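Local structure of glycerol dehydratase (Clostridium butyricum, 1R9D) at residues K742-A747 with A766-L771. The protein probably acts as a glycyl radical lyase, dehydrating glycerol without the help of coenzyme B12. Residues are numbered along the deposited sequence; the frame is centred on the assembly and turned at random.
Sequences KILLAA and AQFISL
Phe768 packs its ring against Leu744 and Ala747 of helix 741-749. Just before it, Gln767 ends the strand 765-767, where its carbonyl oxygen takes two bonds from Ser770, one from the backbone N and one from OG. The hydroxyl arrives in the carbonyl plane on a lone pair, with OG 2.7 Å from Gln767 O, and this double grip pins the short 3-10 turn. The Gln767 side-chain amide is tied to Arg81 and to the carbonyl of Gln755.

At Phe768 the chain turns, and chi1 of -171° carries the ring away from the backbone N and out to the helix. A flat ring suits the place because it offers a face to Leu744, whose branched end supplies a methyl to lie there: CD2 is 4.2 Å from the Phe768 centroid and 14° off the normal, a CH-pi contact offset toward the rim, and the two side chains cross at about a right angle. Ala747, almost one helical turn on, brings CB to 3.5 Å from Phe768 CD2 in an oblique approach; its small side chain lets the ring come close to the helix backbone. Phe768 CE2 also lies 3.4 Å from Leu744 O. Leu757 and Val759 pack on this apolar ring too.

Ile769 adds a lighter touch: its beta-branch puts CG2 4.2 Å from Ala747 O, and the CA atoms of Ala747 and Ile769, 6.9 Å apart, are the nearest across the two segments. Farther along, Leu771 touches Val759 and helix 773-781, whose Ile780 also meets Leu744. The arrangement is hydrophobic packing of a helix against the turn after a beta hairpin, 758-760 with 765-767, in the C-terminal glycine radical domain; the hairpin loop contains Gly763, the predicted glycyl radical site, not in radical form in this structure.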
ATOM      1  N   LYS A 742       9.197  53.722 -15.653  1.00 38.24           N
ATOM      2  CA  LYS A 742       8.858  54.720 -14.642  1.00 38.50           C
ATOM      3  C   LYS A 742       7.657  54.279 -13.813  1.00 37.57           C
ATOM      4  O   LYS A 742       7.568  54.583 -12.620  1.00 37.31           O
ATOM      5  CB  LYS A 742       8.572  56.064 -15.312  1.00 40.01           C
ATOM      6  CG  LYS A 742       9.805  56.681 -15.948  1.00 42.98           C
ATOM      7  CD  LYS A 742       9.460  57.820 -16.886  1.00 45.78           C
ATOM      8  CE  LYS A 742      10.697  58.256 -17.659  1.00 47.65           C
ATOM      9  NZ  LYS A 742      10.362  59.156 -18.797  1.00 49.59           N
ATOM     10  N   ILE A 743       6.736  53.558 -14.446  1.00 36.71           N
ATOM     11  CA  ILE A 743       5.545  53.083 -13.756  1.00 35.87           C
ATOM     12  C   ILE A 743       5.887  52.026 -12.710  1.00 35.18           C
ATOM     13  O   ILE A 743       5.304  52.006 -11.628  1.00 34.69           O
ATOM     14  CB  ILE A 743       4.519  52.510 -14.757  1.00 36.56           C
ATOM     15  CG1 ILE A 743       4.010  53.635 -15.662  1.00 36.87           C
ATOM     16  CG2 ILE A 743       3.357  51.860 -14.009  1.00 36.73           C
ATOM     17  CD1 ILE A 743       3.024  53.187 -16.721  1.00 38.57           C
ATOM     18  N   LEU A 744       6.837  51.153 -13.023  1.00 34.40           N
ATOM     19  CA  LEU A 744       7.232  50.121 -12.076  1.00 33.85           C
ATOM     20  C   LEU A 744       7.931  50.747 -10.870  1.00 33.57           C
ATOM     21  O   LEU A 744       7.736  50.321  -9.728  1.00 32.96           O
ATOM     22  CB  LEU A 744       8.154  49.105 -12.755  1.00 34.15           C
ATOM     23  CG  LEU A 744       7.549  48.397 -13.972  1.00 34.73           C
ATOM     24  CD1 LEU A 744       8.579  47.449 -14.575  1.00 35.51           C
ATOM     25  CD2 LEU A 744       6.305  47.633 -13.557  1.00 34.21           C
ATOM     26  N   LEU A 745       8.742  51.770 -11.121  1.00 32.62           N
ATOM     27  CA  LEU A 745       9.452  52.437 -10.036  1.00 32.91           C
ATOM     28  C   LEU A 745       8.478  53.209  -9.152  1.00 32.58           C
ATOM     29  O   LEU A 745       8.644  53.268  -7.934  1.00 32.77           O
ATOM     30  CB  LEU A 745      10.516  53.385 -10.601  1.00 33.15           C
ATOM     31  CG  LEU A 745      11.686  52.717 -11.333  1.00 33.68           C
ATOM     32  CD1 LEU A 745      12.639  53.783 -11.861  1.00 34.50           C
ATOM     33  CD2 LEU A 745      12.416  51.779 -10.388  1.00 33.04           C
ATOM     34  N   ALA A 746       7.457  53.791  -9.773  1.00 32.69           N
ATOM     35  CA  ALA A 746       6.454  54.557  -9.040  1.00 33.53           C
ATOM     36  C   ALA A 746       5.630  53.628  -8.153  1.00 34.61           C
ATOM     37  O   ALA A 746       5.218  54.007  -7.052  1.00 34.47           O
ATOM     38  CB  ALA A 746       5.547  55.287 -10.015  1.00 33.53           C
ATOM     39  N   ALA A 747       5.399  52.411  -8.643  1.00 34.15           N
ATOM     40  CA  ALA A 747       4.629  51.409  -7.916  1.00 34.51           C
ATOM     41  C   ALA A 747       5.347  50.945  -6.656  1.00 34.77           C
ATOM     42  O   ALA A 747       4.705  50.567  -5.672  1.00 35.26           O
ATOM     43  CB  ALA A 747       4.338  50.214  -8.820  1.00 33.98           C
ATOM     44  N   ALA A 766       1.452  38.810 -12.686  1.00 25.59           N
ATOM     45  CA  ALA A 766       1.115  39.015 -11.288  1.00 25.67           C
ATOM     46  C   ALA A 766       0.850  40.472 -10.978  1.00 26.85           C
ATOM     47  O   ALA A 766       1.231  41.362 -11.737  1.00 26.54           O
ATOM     48  CB  ALA A 766       2.246  38.511 -10.396  1.00 25.32           C
ATOM     49  N   GLN A 767       0.174  40.697  -9.857  1.00 26.63           N
ATOM     50  CA  GLN A 767      -0.104  42.043  -9.389  1.00 27.25           C
ATOM     51  C   GLN A 767       1.253  42.493  -8.866  1.00 27.22           C
ATOM     52  O   GLN A 767       1.757  41.965  -7.869  1.00 26.42           O
ATOM     53  CB  GLN A 767      -1.134  41.993  -8.257  1.00 29.12           C
ATOM     54  CG  GLN A 767      -1.355  43.308  -7.532  1.00 29.96           C
ATOM     55  CD  GLN A 767      -2.351  43.165  -6.393  1.00 31.91           C
ATOM     56  OE1 GLN A 767      -2.345  42.163  -5.675  1.00 31.14           O
ATOM     57  NE2 GLN A 767      -3.202  44.173  -6.212  1.00 30.04           N
ATOM     58  N   PHE A 768       1.856  43.452  -9.560  1.00 27.65           N
ATOM     59  CA  PHE A 768       3.176  43.942  -9.199  1.00 28.51           C
ATOM     60  C   PHE A 768       3.405  44.199  -7.706  1.00 28.00           C
ATOM     61  O   PHE A 768       4.421  43.773  -7.154  1.00 27.47           O
ATOM     62  CB  PHE A 768       3.490  45.212  -9.996  1.00 29.55           C
ATOM     63  CG  PHE A 768       4.906  45.686  -9.849  1.00 32.54           C
ATOM     64  CD1 PHE A 768       5.955  44.978 -10.431  1.00 33.66           C
ATOM     65  CD2 PHE A 768       5.197  46.828  -9.108  1.00 33.03           C
ATOM     66  CE1 PHE A 768       7.275  45.404 -10.280  1.00 33.82           C
ATOM     67  CE2 PHE A 768       6.513  47.260  -8.951  1.00 34.81           C
ATOM     68  CZ  PHE A 768       7.553  46.547  -9.538  1.00 34.01           C
ATOM     69  N   ILE A 769       2.469  44.882  -7.048  1.00 28.76           N
ATOM     70  CA  ILE A 769       2.641  45.193  -5.631  1.00 28.96           C
ATOM     71  C   ILE A 769       2.535  44.001  -4.681  1.00 29.79           C
ATOM     72  O   ILE A 769       2.771  44.148  -3.480  1.00 29.82           O
ATOM     73  CB  ILE A 769       1.649  46.297  -5.155  1.00 29.52           C
ATOM     74  CG1 ILE A 769       0.207  45.798  -5.245  1.00 28.69           C
ATOM     75  CG2 ILE A 769       1.834  47.554  -5.996  1.00 30.41           C
ATOM     76  CD1 ILE A 769      -0.809  46.753  -4.628  1.00 31.42           C
ATOM     77  N   SER A 770       2.187  42.826  -5.200  1.00 30.01           N
ATOM     78  CA  SER A 770       2.080  41.640  -4.350  1.00 30.49           C
ATOM     79  C   SER A 770       3.407  40.889  -4.323  1.00 30.60           C
ATOM     80  O   SER A 770       3.603  39.982  -3.514  1.00 30.21           O
ATOM     81  CB  SER A 770       0.974  40.701  -4.855  1.00 31.32           C
ATOM     82  OG  SER A 770       1.361  40.023  -6.045  1.00 31.70           O
ATOM     83  N   LEU A 771       4.320  41.286  -5.205  1.00 29.05           N
ATOM     84  CA  LEU A 771       5.633  40.652  -5.312  1.00 29.39           C
ATOM     85  C   LEU A 771       6.668  41.199  -4.341  1.00 29.49           C
ATOM     86  O   LEU A 771       6.684  42.393  -4.047  1.00 29.82           O
ATOM     87  CB  LEU A 771       6.174  40.831  -6.731  1.00 28.40           C
ATOM     88  CG  LEU A 771       5.401  40.210  -7.887  1.00 28.68           C
ATOM     89  CD1 LEU A 771       5.979  40.714  -9.208  1.00 27.57           C
ATOM     90  CD2 LEU A 771       5.497  38.694  -7.803  1.00 28.86           C
TER